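Local coordinates for protein nucleoside-diphosphate sugar epimerase (SulA family) (Corynebacterium glutamicum, PDB 3OH8) that probably acts as an NAD(P)-dependent nucleotide-sugar epimerase, with a Rossmann-type domain that would hold the dinucleotide, at residues L3-H7 / S494-I499; V16-H20 / L129-L133; G72-V78 / W90-F96; F96-D100 / F502-R506. All coordinates share one frame; numbering follows the deposited sequence.

Contact 1: L3-H7 / S494-I499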
loop_
_atom_site.group_PDB
_atom_site.type_symbol
_atom_site.label_atom_id
_atom_site.label_comp_id
_atom_site.label_asym_id
_atom_site.label_seq_id
_atom_site.Cartn_x
_atom_site.Cartn_y
_atom_site.Cartn_z
ATOM N N LEU A 3 11.015 -20.656 12.417
ATOM C CA LEU A 3 11.567 -19.339 12.732
ATOM C C LEU A 3 10.855 -18.680 13.898
ATOM O O LEU A 3 9.630 -18.582 13.912
ATOM C CB LEU A 3 11.525 -18.401 11.521
ATOM C CG LEU A 3 12.149 -17.003 11.725
ATOM C CD1 LEU A 3 13.618 -17.116 12.142
ATOM C CD2 LEU A 3 12.026 -16.127 10.476
ATOM N N THR A 4 11.634 -18.236 14.877
ATOM C CA THR A 4 11.108 -17.373 15.934
ATOM C C THR A 4 11.922 -16.084 15.953
ATOM O O THR A 4 13.152 -16.116 15.997
ATOM C CB THR A 4 11.167 -18.038 17.324
ATOM O OG1 THR A 4 10.508 -19.310 17.280
ATOM C CG2 THR A 4 10.484 -17.164 18.353
ATOM N N THR A 5 11.233 -14.950 15.913
ATOM C CA THR A 5 11.915 -13.663 15.872
ATOM C C THR A 5 11.000 -12.577 16.426
ATOM O O THR A 5 9.771 -12.671 16.323
ATOM C CB THR A 5 12.421 -13.323 14.433
ATOM O OG1 THR A 5 13.337 -12.225 14.489
ATOM C CG2 THR A 5 11.249 -12.983 13.470
ATOM N N SER A 6 11.603 -11.553 17.027
ATOM C CA SER A 6 10.844 -10.504 17.702
ATOM C C SER A 6 11.136 -9.111 17.138
ATOM O O SER A 6 12.230 -8.851 16.633
ATOM C CB SER A 6 11.141 -10.515 19.219
ATOM O OG SER A 6 10.692 -11.710 19.843
ATOM N N HIS A 7 10.164 -8.211 17.251
ATOM C CA HIS A 7 10.380 -6.815 16.862
ATOM C C HIS A 7 9.557 -5.870 17.724
ATOM O O HIS A 7 8.439 -6.192 18.135
ATOM C CB HIS A 7 10.075 -6.597 15.369
ATOM C CG HIS A 7 8.659 -6.902 14.977
ATOM N ND1 HIS A 7 7.790 -5.942 14.507
ATOM C CD2 HIS A 7 7.969 -8.070 14.963
ATOM C CE1 HIS A 7 6.624 -6.500 14.219
ATOM N NE2 HIS A 7 6.710 -7.790 14.489
ATOM N N SER A 494 10.661 -21.216 22.787
ATOM C CA SER A 494 11.262 -20.362 21.765
ATOM C C SER A 494 10.805 -18.923 21.932
ATOM O O SER A 494 11.595 -17.986 21.817
ATOM C CB SER A 494 10.919 -20.847 20.351
ATOM O OG SER A 494 11.666 -22.001 20.018
ATOM N N ILE A 495 9.516 -18.750 22.183
ATOM C CA ILE A 495 8.948 -17.414 22.331
ATOM C C ILE A 495 9.517 -16.719 23.570
ATOM O O ILE A 495 10.015 -15.586 23.493
ATOM C CB ILE A 495 7.418 -17.486 22.404
ATOM C CG1 ILE A 495 6.854 -17.889 21.036
ATOM C CG2 ILE A 495 6.829 -16.156 22.892
ATOM C CD1 ILE A 495 5.373 -18.184 21.037
ATOM N N LEU A 496 9.461 -17.405 24.710
ATOM C CA LEU A 496 10.012 -16.847 25.944
ATOM C C LEU A 496 11.472 -16.458 25.757
ATOM O O LEU A 496 11.901 -15.378 26.166
ATOM C CB LEU A 496 9.874 -17.844 27.099
ATOM C CG LEU A 496 8.521 -17.865 27.824
ATOM C CD1 LEU A 496 7.342 -17.741 26.858
ATOM C CD2 LEU A 496 8.390 -19.121 28.684
ATOM N N SER A 497 12.234 -17.346 25.129
ATOM C CA SER A 497 13.641 -17.086 24.876
ATOM C C SER A 497 13.849 -15.868 23.971
ATOM O O SER A 497 14.761 -15.071 24.189
ATOM C CB SER A 497 14.312 -18.316 24.267
ATOM O OG SER A 497 15.682 -18.052 24.034
ATOM N N SER A 498 12.998 -15.725 22.958
ATOM C CA SER A 498 13.120 -14.604 22.034
ATOM C C SER A 498 12.853 -13.277 22.756
ATOM O O SER A 498 13.519 -12.269 22.499
ATOM C CB SER A 498 12.182 -14.793 20.829
ATOM O OG SER A 498 12.354 -13.735 19.897
ATOM N N ILE A 499 11.885 -13.293 23.668
ATOM C CA ILE A 499 11.547 -12.117 24.460
ATOM C C ILE A 499 12.730 -11.756 25.357
ATOM O O ILE A 499 13.227 -10.633 25.329
ATOM C CB ILE A 499 10.254 -12.358 25.284
ATOM C CG1 ILE A 499 9.027 -12.378 24.360
ATOM C CG2 ILE A 499 10.072 -11.291 26.360
ATOM C CD1 ILE A 499 7.745 -12.870 25.048
HETATM O O HOH W 1 14.327 -14.804 18.397
#
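Edge strand 3-7 and helix 494-499 run in roughly the same direction, 35° apart with axes 8.0 Å from each other, and meet through T4 and S6 on one side and S494 and S498 on the other. The small hydroxyl side chains of serine and threonine suit this close spacing. S6 OG and S498 OG form a hydrogen bond of 2.6 Å, either of which could be the donor. S498 reaches the strand because its OG stands anti to the backbone N (chi1 -177°). A water 2.7 Å from S498 OG donates to T4 O, which Q450 also reaches. S6 OG also bonds T106 of strand 102-110, which links helix, edge strand and neighbouring strand in one hydroxyl network. T4 and S6 belong to the outer face of the antiparallel sheet, whose order is consistent with a helix-grip, START-like fold; T5 points to the other face, where its hydroxyl bonds Q450. T4 splits its two branches. Its methyl CG2 packs on the helix, 3.8 Å from S498 CB, while OG1 comes within 3.5 Å of S494 CB and hydrogen-bonds S108. I495 and I499 lean past this strand: I495 reaches V93 and N95 of strand 91-99, and I499 reaches N95 and T106.

Contact 2: V16-H20 / L129-L133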
loop_
_atom_site.group_PDB
_atom_site.type_symbol
_atom_site.label_atom_id
_atom_site.label_comp_id
_atom_site.label_asym_id
_atom_site.label_seq_id
_atom_site.Cartn_x
_atom_site.Cartn_y
_atom_site.Cartn_z
ATOM N N VAL A 16 -1.870 -1.729 19.109
ATOM C CA VAL A 16 -1.282 -2.667 18.154
ATOM C C VAL A 16 -2.175 -3.885 17.942
ATOM O O VAL A 16 -2.441 -4.290 16.806
ATOM C CB VAL A 16 0.119 -3.116 18.603
ATOM C CG1 VAL A 16 0.686 -4.148 17.643
ATOM C CG2 VAL A 16 1.043 -1.912 18.702
ATOM N N TRP A 17 -2.658 -4.458 19.037
ATOM C CA TRP A 17 -3.578 -5.586 18.958
ATOM C C TRP A 17 -4.812 -5.199 18.159
ATOM O O TRP A 17 -5.240 -5.903 17.226
ATOM C CB TRP A 17 -4.001 -6.007 20.365
ATOM C CG TRP A 17 -5.068 -7.044 20.344
ATOM C CD1 TRP A 17 -6.416 -6.841 20.429
ATOM C CD2 TRP A 17 -4.876 -8.454 20.196
ATOM N NE1 TRP A 17 -7.078 -8.048 20.355
ATOM C CE2 TRP A 17 -6.153 -9.051 20.212
ATOM C CE3 TRP A 17 -3.748 -9.269 20.050
ATOM C CZ2 TRP A 17 -6.332 -10.427 20.091
ATOM C CZ3 TRP A 17 -3.928 -10.641 19.933
ATOM C CH2 TRP A 17 -5.211 -11.204 19.960
ATOM N N ASP A 18 -5.383 -4.065 18.541
ATOM C CA ASP A 18 -6.583 -3.551 17.909
ATOM C C ASP A 18 -6.431 -3.500 16.393
ATOM O O ASP A 18 -7.336 -3.876 15.649
ATOM C CB ASP A 18 -6.822 -2.138 18.409
ATOM C CG ASP A 18 -8.257 -1.884 18.727
ATOM O OD1 ASP A 18 -8.598 -1.991 19.927
ATOM O OD2 ASP A 18 -9.029 -1.586 17.783
ATOM N N TRP A 19 -5.279 -3.020 15.944
ATOM C CA TRP A 19 -5.010 -2.867 14.507
ATOM C C TRP A 19 -5.136 -4.206 13.766
ATOM O O TRP A 19 -5.666 -4.273 12.641
ATOM C CB TRP A 19 -3.618 -2.251 14.329
ATOM C CG TRP A 19 -3.217 -1.939 12.902
ATOM C CD1 TRP A 19 -3.299 -0.733 12.265
ATOM C CD2 TRP A 19 -2.645 -2.856 11.964
ATOM N NE1 TRP A 19 -2.817 -0.846 10.974
ATOM C CE2 TRP A 19 -2.412 -2.137 10.770
ATOM C CE3 TRP A 19 -2.322 -4.218 12.015
ATOM C CZ2 TRP A 19 -1.858 -2.741 9.639
ATOM C CZ3 TRP A 19 -1.775 -4.814 10.896
ATOM C CH2 TRP A 19 -1.548 -4.076 9.719
ATOM N N HIS A 20 -4.652 -5.272 14.400
ATOM C CA HIS A 20 -4.699 -6.618 13.815
ATOM C C HIS A 20 -6.115 -7.199 13.740
ATOM O O HIS A 20 -6.381 -8.087 12.924
ATOM C CB HIS A 20 -3.796 -7.588 14.597
ATOM C CG HIS A 20 -2.335 -7.356 14.392
ATOM N ND1 HIS A 20 -1.639 -6.354 15.041
ATOM C CD2 HIS A 20 -1.423 -8.006 13.625
ATOM C CE1 HIS A 20 -0.373 -6.391 14.673
ATOM N NE2 HIS A 20 -0.220 -7.378 13.800
ATOM N N LEU A 129 4.086 -3.049 9.274
ATOM C CA LEU A 129 3.322 -2.759 10.482
ATOM C C LEU A 129 3.771 -1.452 11.106
ATOM O O LEU A 129 2.943 -0.590 11.443
ATOM C CB LEU A 129 3.532 -3.869 11.527
ATOM C CG LEU A 129 2.383 -4.187 12.491
ATOM C CD1 LEU A 129 2.882 -4.501 13.919
ATOM C CD2 LEU A 129 1.316 -3.122 12.509
ATOM N N ILE A 130 5.079 -1.316 11.307
ATOM C CA ILE A 130 5.592 -0.146 12.006
ATOM C C ILE A 130 5.345 1.117 11.177
ATOM O O ILE A 130 4.939 2.152 11.712
ATOM C CB ILE A 130 7.097 -0.296 12.425
ATOM C CG1 ILE A 130 7.503 0.842 13.354
ATOM C CG2 ILE A 130 8.030 -0.274 11.225
ATOM C CD1 ILE A 130 6.393 1.298 14.251
ATOM N N GLU A 131 5.539 1.022 9.866
ATOM C CA GLU A 131 5.329 2.197 9.025
ATOM C C GLU A 131 3.855 2.576 8.977
ATOM O O GLU A 131 3.515 3.755 9.025
ATOM C CB GLU A 131 5.907 2.004 7.625
ATOM C CG GLU A 131 7.413 1.826 7.636
ATOM C CD GLU A 131 8.151 3.034 8.220
ATOM O OE1 GLU A 131 7.644 4.171 8.092
ATOM O OE2 GLU A 131 9.243 2.843 8.802
ATOM N N ASP A 132 2.984 1.575 8.910
ATOM C CA ASP A 132 1.540 1.835 8.916
ATOM C C ASP A 132 1.086 2.572 10.167
ATOM O O ASP A 132 0.322 3.531 10.091
ATOM C CB ASP A 132 0.756 0.529 8.799
ATOM C CG ASP A 132 0.387 0.206 7.364
ATOM O OD1 ASP A 132 1.089 0.700 6.455
ATOM O OD2 ASP A 132 -0.593 -0.532 7.150
ATOM N N LEU A 133 1.531 2.097 11.324
ATOM C CA LEU A 133 1.144 2.711 12.581
ATOM C C LEU A 133 1.734 4.117 12.717
ATOM O O LEU A 133 1.060 5.030 13.174
ATOM C CB LEU A 133 1.569 1.822 13.752
ATOM C CG LEU A 133 0.764 0.518 13.883
ATOM C CD1 LEU A 133 1.414 -0.386 14.912
ATOM C CD2 LEU A 133 -0.709 0.791 14.253
HETATM O O HOH W 2 -2.665 0.711 8.449
#
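The indole of W19 takes methyl CD2 of L129 over one face, and the carboxylate of D132 comes to its edge. L129 CD2 sits 3.8 Å from the centroid of the six-membered ring and 11° off the normal, a CH-pi contact, the two side chains running antiparallel alongside each other. D132 OD2 lies near the ring plane, 3.6 Å from W19 CZ2, its carboxylate turned 68° from the indole. L133 CD2 approaches W19 CD1 obliquely at 3.6 Å. The imidazole of H20 stands across the indole: W19 CE3 points at the centre of one H20 face, while L129 CD1 meets the H20 edge at CE1, 3.8 Å away. H20 is held in that pose by a nearly straight bond of 2.8 Å from its ND1 to V16 O, one turn back. V16 completes the apolar patch, its CG2 4.1 Å from L133 CD1. The helices cross at 101° with axes 11.8 Å apart, a separation that tryptophan and leucine are large enough to span. This joins the short helix 13-21 to the long helix 119-139, both on the same side of the antiparallel sheet, as in what is probably a helix-grip fold. Water and arginines satisfy the polar atoms at the indole edge: one water accepts from W19 NE1 and donates to D132 OD2, while R28 and R428 make salt bridges to the two carboxylate oxygens. With two arginines, D132 is probably ionised although buried, and its charge is kept at the indole edge, away from the leucines.

Contact 3: G72-V78 / W90-F96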
loop_
_atom_site.group_PDB
_atom_site.type_symbol
_atom_site.label_atom_id
_atom_site.label_comp_id
_atom_site.label_asym_id
_atom_site.label_seq_id
_atom_site.Cartn_x
_atom_site.Cartn_y
_atom_site.Cartn_z
ATOM N N GLY A 72 -5.978 -10.166 23.298
ATOM C CA GLY A 72 -5.058 -9.065 23.483
ATOM C C GLY A 72 -3.587 -9.433 23.548
ATOM O O GLY A 72 -2.755 -8.537 23.645
ATOM N N SER A 73 -3.262 -10.727 23.490
ATOM C CA SER A 73 -1.874 -11.183 23.680
ATOM C C SER A 73 -1.382 -12.148 22.615
ATOM O O SER A 73 -0.180 -12.235 22.362
ATOM C CB SER A 73 -1.692 -11.868 25.055
ATOM O OG SER A 73 -1.959 -10.960 26.104
ATOM N N ARG A 74 -2.295 -12.927 22.043
ATOM C CA ARG A 74 -1.877 -13.968 21.124
ATOM C C ARG A 74 -2.978 -14.411 20.186
ATOM O O ARG A 74 -4.127 -14.550 20.596
ATOM C CB ARG A 74 -1.352 -15.180 21.891
ATOM C CG ARG A 74 -0.841 -16.294 20.989
ATOM C CD ARG A 74 -0.280 -17.456 21.814
ATOM N NE ARG A 74 0.965 -17.105 22.485
ATOM C CZ ARG A 74 1.699 -17.963 23.185
ATOM N NH1 ARG A 74 1.315 -19.224 23.290
ATOM N NH2 ARG A 74 2.818 -17.564 23.772
ATOM N N PHE A 75 -2.627 -14.603 18.915
ATOM C CA PHE A 75 -3.485 -15.375 18.013
ATOM C C PHE A 75 -2.612 -16.265 17.147
ATOM O O PHE A 75 -1.411 -16.038 17.047
ATOM C CB PHE A 75 -4.446 -14.491 17.200
ATOM C CG PHE A 75 -3.787 -13.675 16.122
ATOM C CD1 PHE A 75 -3.337 -12.386 16.386
ATOM C CD2 PHE A 75 -3.650 -14.178 14.834
ATOM C CE1 PHE A 75 -2.747 -11.619 15.379
ATOM C CE2 PHE A 75 -3.056 -13.418 13.826
ATOM C CZ PHE A 75 -2.605 -12.139 14.096
ATOM N N THR A 76 -3.190 -17.305 16.559
ATOM C CA THR A 76 -2.378 -18.303 15.861
ATOM C C THR A 76 -3.009 -18.673 14.517
ATOM O O THR A 76 -4.218 -18.918 14.450
ATOM C CB THR A 76 -2.218 -19.589 16.728
ATOM O OG1 THR A 76 -1.536 -19.274 17.953
ATOM C CG2 THR A 76 -1.418 -20.646 15.985
ATOM N N ASP A 77 -2.206 -18.695 13.452
ATOM C CA ASP A 77 -2.695 -19.114 12.128
ATOM C C ASP A 77 -2.260 -20.548 11.873
ATOM O O ASP A 77 -1.110 -20.889 12.123
ATOM C CB ASP A 77 -2.112 -18.254 10.989
ATOM C CG ASP A 77 -2.333 -16.776 11.183
ATOM O OD1 ASP A 77 -3.445 -16.369 11.570
ATOM O OD2 ASP A 77 -1.384 -16.008 10.923
ATOM N N VAL A 78 -3.151 -21.383 11.343
ATOM C CA VAL A 78 -2.771 -22.759 11.037
ATOM C C VAL A 78 -3.298 -23.220 9.684
ATOM O O VAL A 78 -4.372 -22.803 9.258
ATOM C CB VAL A 78 -3.236 -23.753 12.144
ATOM C CG1 VAL A 78 -2.682 -23.339 13.499
ATOM C CG2 VAL A 78 -4.750 -23.851 12.190
ATOM N N TRP A 90 1.685 -25.507 8.305
ATOM C CA TRP A 90 2.098 -24.169 8.693
ATOM C C TRP A 90 1.419 -23.778 10.001
ATOM O O TRP A 90 0.201 -23.890 10.137
ATOM C CB TRP A 90 1.725 -23.197 7.566
ATOM C CG TRP A 90 1.956 -21.735 7.847
ATOM C CD1 TRP A 90 1.087 -20.867 8.451
ATOM C CD2 TRP A 90 3.115 -20.968 7.506
ATOM N NE1 TRP A 90 1.638 -19.608 8.509
ATOM C CE2 TRP A 90 2.884 -19.645 7.939
ATOM C CE3 TRP A 90 4.327 -21.270 6.879
ATOM C CZ2 TRP A 90 3.817 -18.627 7.760
ATOM C CZ3 TRP A 90 5.255 -20.262 6.710
ATOM C CH2 TRP A 90 4.994 -18.953 7.147
ATOM N N ARG A 91 2.205 -23.326 10.972
ATOM C CA ARG A 91 1.627 -22.851 12.225
ATOM C C ARG A 91 2.320 -21.559 12.670
ATOM O O ARG A 91 3.502 -21.562 13.000
ATOM C CB ARG A 91 1.732 -23.936 13.301
ATOM C CG ARG A 91 0.717 -23.814 14.421
ATOM C CD ARG A 91 0.589 -25.132 15.205
ATOM N NE ARG A 91 -0.407 -25.037 16.269
ATOM C CZ ARG A 91 -0.135 -24.623 17.502
ATOM N NH1 ARG A 91 1.106 -24.274 17.828
ATOM N NH2 ARG A 91 -1.101 -24.557 18.409
ATOM N N HIS A 92 1.569 -20.460 12.689
ATOM C CA HIS A 92 2.142 -19.140 12.917
ATOM C C HIS A 92 1.559 -18.543 14.193
ATOM O O HIS A 92 0.387 -18.175 14.237
ATOM C CB HIS A 92 1.841 -18.244 11.700
ATOM C CG HIS A 92 2.469 -16.879 11.768
ATOM N ND1 HIS A 92 3.071 -16.387 12.897
ATOM C CD2 HIS A 92 2.574 -15.914 10.818
ATOM C CE1 HIS A 92 3.522 -15.160 12.654
ATOM N NE2 HIS A 92 3.238 -14.856 11.407
ATOM N N VAL A 93 2.374 -18.469 15.242
ATOM C CA VAL A 93 1.942 -17.852 16.487
ATOM C C VAL A 93 2.365 -16.374 16.520
ATOM O O VAL A 93 3.529 -16.047 16.274
ATOM C CB VAL A 93 2.537 -18.573 17.722
ATOM C CG1 VAL A 93 2.100 -17.871 19.004
ATOM C CG2 VAL A 93 2.120 -20.046 17.742
ATOM N N HIS A 94 1.410 -15.495 16.818
ATOM C CA HIS A 94 1.654 -14.054 16.918
ATOM C C HIS A 94 1.488 -13.671 18.381
ATOM O O HIS A 94 0.375 -13.700 18.901
ATOM C CB HIS A 94 0.623 -13.243 16.113
ATOM C CG HIS A 94 0.437 -13.693 14.700
ATOM N ND1 HIS A 94 0.818 -12.934 13.611
ATOM C CD2 HIS A 94 -0.147 -14.811 14.186
ATOM C CE1 HIS A 94 0.497 -13.567 12.495
ATOM N NE2 HIS A 94 -0.085 -14.706 12.818
ATOM N N ASN A 95 2.585 -13.301 19.030
ATOM C CA ASN A 95 2.572 -12.984 20.462
ATOM C C ASN A 95 2.857 -11.503 20.710
ATOM O O ASN A 95 3.771 -10.933 20.111
ATOM C CB ASN A 95 3.611 -13.832 21.187
ATOM C CG ASN A 95 3.390 -13.879 22.689
ATOM O OD1 ASN A 95 4.085 -13.207 23.459
ATOM N ND2 ASN A 95 2.426 -14.679 23.111
ATOM N N PHE A 96 2.083 -10.891 21.602
ATOM C CA PHE A 96 2.196 -9.462 21.884
ATOM C C PHE A 96 2.426 -9.235 23.378
ATOM O O PHE A 96 1.564 -9.573 24.186
ATOM C CB PHE A 96 0.891 -8.759 21.517
ATOM C CG PHE A 96 0.491 -8.902 20.069
ATOM C CD1 PHE A 96 -0.083 -10.079 19.605
ATOM C CD2 PHE A 96 0.657 -7.845 19.188
ATOM C CE1 PHE A 96 -0.481 -10.201 18.275
ATOM C CE2 PHE A 96 0.273 -7.959 17.862
ATOM C CZ PHE A 96 -0.292 -9.141 17.402
HETATM O O HOH W 3 0.775 -10.021 26.757
#
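H94 is gripped on three sides: F75 lies over one face, H92 over the opposite face, and D77 at the edge. H94 NE2 donates to D77 OD2 at 2.6 Å, and the oxygen is approached from well above the carboxylate plane, 53° out of it, although it lies close to the imidazole plane. The F75 and H94 rings make an offset stack, centroids 4.0 Å apart and planes at 15°. F75 reaches it with its CG between the backbone N and the carbonyl carbon (chi1 72°). On the far side, H94 NE2 lies over the centre of the H92 ring.

The two strands are antiparallel neighbours in the sheet of what is probably a helix-grip fold. F75 and H94, like D77 and H92, form hydrogen-bonded pairs, the bond from H92 N to D77 O being 2.8 Å. These four residues face the side carrying helices 13-21 and 119-139, where H92 meets F122 and F75 meets W17. R74, T76, V78, R91, V93 and N95 point to the other side. There V93 CG1 lies over the guanidinium of R74, 3.7 Å from R74 NE, and R74 extends to a salt bridge with E492 of helix 488-511. T76 packs its OG1 3.7 Å from V93 CG2 and hydrogen-bonds G68 O. S73 and R74 both face L70, a classic beta bulge outside the pairing with 90-96, and follow G72, whose backbone conformation calls for glycine. F96 N bonds S73 O at 2.7 Å, and that carbonyl oxygen also meets the edge of the F96 ring.

Contact 4: F96-D100 / F502-R506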
loop_
_atom_site.group_PDB
_atom_site.type_symbol
_atom_site.label_atom_id
_atom_site.label_comp_id
_atom_site.label_asym_id
_atom_site.label_seq_id
_atom_site.Cartn_x
_atom_site.Cartn_y
_atom_site.Cartn_z
ATOM N N PHE A 96 2.083 -10.891 21.602
ATOM C CA PHE A 96 2.196 -9.462 21.884
ATOM C C PHE A 96 2.426 -9.235 23.378
ATOM O O PHE A 96 1.564 -9.573 24.186
ATOM C CB PHE A 96 0.891 -8.759 21.517
ATOM C CG PHE A 96 0.491 -8.902 20.069
ATOM C CD1 PHE A 96 -0.083 -10.079 19.605
ATOM C CD2 PHE A 96 0.657 -7.845 19.188
ATOM C CE1 PHE A 96 -0.481 -10.201 18.275
ATOM C CE2 PHE A 96 0.273 -7.959 17.862
ATOM C CZ PHE A 96 -0.292 -9.141 17.402
ATOM N N VAL A 97 3.558 -8.655 23.759
ATOM C CA VAL A 97 3.726 -8.268 25.165
ATOM C C VAL A 97 3.991 -6.780 25.333
ATOM O O VAL A 97 4.392 -6.108 24.389
ATOM C CB VAL A 97 4.827 -9.075 25.893
ATOM C CG1 VAL A 97 4.419 -10.544 26.001
ATOM C CG2 VAL A 97 6.166 -8.922 25.201
ATOM N N ASP A 98 3.742 -6.265 26.538
ATOM C CA ASP A 98 4.092 -4.888 26.858
ATOM C C ASP A 98 5.597 -4.770 26.947
ATOM O O ASP A 98 6.277 -5.676 27.437
ATOM C CB ASP A 98 3.444 -4.449 28.167
ATOM C CG ASP A 98 1.943 -4.404 28.073
ATOM O OD1 ASP A 98 1.424 -3.929 27.031
ATOM O OD2 ASP A 98 1.277 -4.860 29.028
ATOM N N GLN A 99 6.117 -3.663 26.429
ATOM C CA GLN A 99 7.543 -3.423 26.419
ATOM C C GLN A 99 7.799 -1.929 26.506
ATOM O O GLN A 99 7.676 -1.212 25.507
ATOM C CB GLN A 99 8.174 -3.983 25.147
ATOM C CG GLN A 99 9.681 -3.868 25.143
ATOM C CD GLN A 99 10.317 -4.686 26.270
ATOM O OE1 GLN A 99 9.985 -5.848 26.457
ATOM N NE2 GLN A 99 11.232 -4.075 27.013
ATOM N N ASP A 100 8.128 -1.457 27.708
ATOM C CA ASP A 100 8.444 -0.045 27.920
ATOM C C ASP A 100 7.385 0.914 27.355
ATOM O O ASP A 100 7.719 1.920 26.746
ATOM C CB ASP A 100 9.824 0.264 27.336
ATOM C CG ASP A 100 10.928 -0.571 27.990
ATOM O OD1 ASP A 100 10.854 -0.783 29.221
ATOM O OD2 ASP A 100 11.852 -1.028 27.283
ATOM N N PHE A 502 15.583 -10.139 23.468
ATOM C CA PHE A 502 15.326 -8.742 23.145
ATOM C C PHE A 502 15.595 -7.876 24.369
ATOM O O PHE A 502 16.254 -6.833 24.293
ATOM C CB PHE A 502 13.878 -8.542 22.697
ATOM C CG PHE A 502 13.534 -7.098 22.442
ATOM C CD1 PHE A 502 13.734 -6.536 21.187
ATOM C CD2 PHE A 502 13.057 -6.293 23.468
ATOM C CE1 PHE A 502 13.449 -5.190 20.955
ATOM C CE2 PHE A 502 12.765 -4.942 23.247
ATOM C CZ PHE A 502 12.958 -4.391 21.988
ATOM N N ARG A 503 15.077 -8.316 25.507
ATOM C CA ARG A 503 15.213 -7.537 26.725
ATOM C C ARG A 503 16.654 -7.462 27.223
ATOM O O ARG A 503 17.082 -6.430 27.724
ATOM C CB ARG A 503 14.265 -8.053 27.797
ATOM C CG ARG A 503 12.830 -7.688 27.483
ATOM C CD ARG A 503 11.842 -8.406 28.373
ATOM N NE ARG A 503 10.484 -7.970 28.067
ATOM C CZ ARG A 503 9.395 -8.470 28.630
ATOM N NH1 ARG A 503 9.497 -9.436 29.537
ATOM N NH2 ARG A 503 8.204 -8.010 28.284
ATOM N N ARG A 504 17.404 -8.546 27.067
ATOM C CA ARG A 504 18.793 -8.557 27.514
ATOM C C ARG A 504 19.594 -7.538 26.697
ATOM O O ARG A 504 20.392 -6.770 27.236
ATOM C CB ARG A 504 19.375 -9.972 27.395
ATOM C CG ARG A 504 20.618 -10.230 28.218
ATOM C CD ARG A 504 20.695 -11.720 28.569
ATOM N NE ARG A 504 20.326 -12.491 27.396
ATOM C CZ ARG A 504 19.498 -13.529 27.377
ATOM N NH1 ARG A 504 18.931 -13.986 28.484
ATOM N NH2 ARG A 504 19.241 -14.111 26.218
ATOM N N LYS A 505 19.356 -7.519 25.392
ATOM C CA LYS A 505 20.028 -6.563 24.508
ATOM C C LYS A 505 19.628 -5.111 24.807
ATOM O O LYS A 505 20.479 -4.233 24.892
ATOM C CB LYS A 505 19.742 -6.911 23.043
ATOM C CG LYS A 505 20.216 -5.869 22.044
ATOM C CD LYS A 505 21.735 -5.816 21.940
ATOM C CE LYS A 505 22.166 -4.897 20.800
ATOM N NZ LYS A 505 23.643 -4.887 20.605
ATOM N N ARG A 506 18.335 -4.860 24.983
ATOM C CA ARG A 506 17.874 -3.511 25.307
ATOM C C ARG A 506 18.454 -3.029 26.637
ATOM O O ARG A 506 18.873 -1.876 26.758
ATOM C CB ARG A 506 16.345 -3.426 25.334
ATOM C CG ARG A 506 15.840 -2.069 25.821
ATOM C CD ARG A 506 14.338 -1.909 25.637
ATOM N NE ARG A 506 14.006 -1.579 24.258
ATOM C CZ ARG A 506 12.868 -1.005 23.880
ATOM N NH1 ARG A 506 11.943 -0.698 24.779
ATOM N NH2 ARG A 506 12.657 -0.732 22.603
#
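Q99 and D100 meet R503 and R506 where the last turns of helix 488-511 lie on the outer face of the antiparallel sheet of the probable helix-grip fold, nearly parallel to strand 96-99 (19°). The strand and helix axes are 12.1 Å apart, a gap that long arginines can bridge. R503 stretches out from CG to NE and crosses Q99 at a slant, its guanidinium edge turned to the amide oxygen. The bond from R503 NE to Q99 OE1 is 2.7 Å long and nearly straight, lies in the carbonyl plane and uses a lone pair. R503 NH2 adds weak bonds to the same oxygen and to D98 O. Q99 bends at chi2 (63°), and its CG packs 3.8 Å from F502 CE2. R506 and D100 approach from opposite directions with guanidinium and carboxylate almost coplanar. The aromatic ring of F502 has CE2 3.7 Å above one face of the R506 guanidinium, and F8 makes a cation-pi contact with that arginine. D100 OD2 takes two donors: R506 NH1, modelled at 2.5 Å in a salt bridge on the anti lone pair, and Q99 NE2, which arrives from above the carboxylate plane at 3.1 Å.

How the contacts relate
From the N terminus, strand 3-9 opens contact 1 and helix 13-21 opens contact 2. Contact 3 opens at 72-78 and closes at 90-96 after a short connection; F96, shared, then opens contact 4. Helix 119-139 closes contact 2, which therefore encloses contact 3 entirely. Only after the Rossmann-type region does helix 488-511 return to close contact 1 and, one or two turns later, contact 4. Contact 1 thus encloses contacts 2 and 3, whereas contact 4 crosses both 1 and 2. Contacts 1 and 4 tie the C-terminal helix to one face of the sheet, contact 3 joins neighbouring strands within it, and contact 2 pairs helices on the other face.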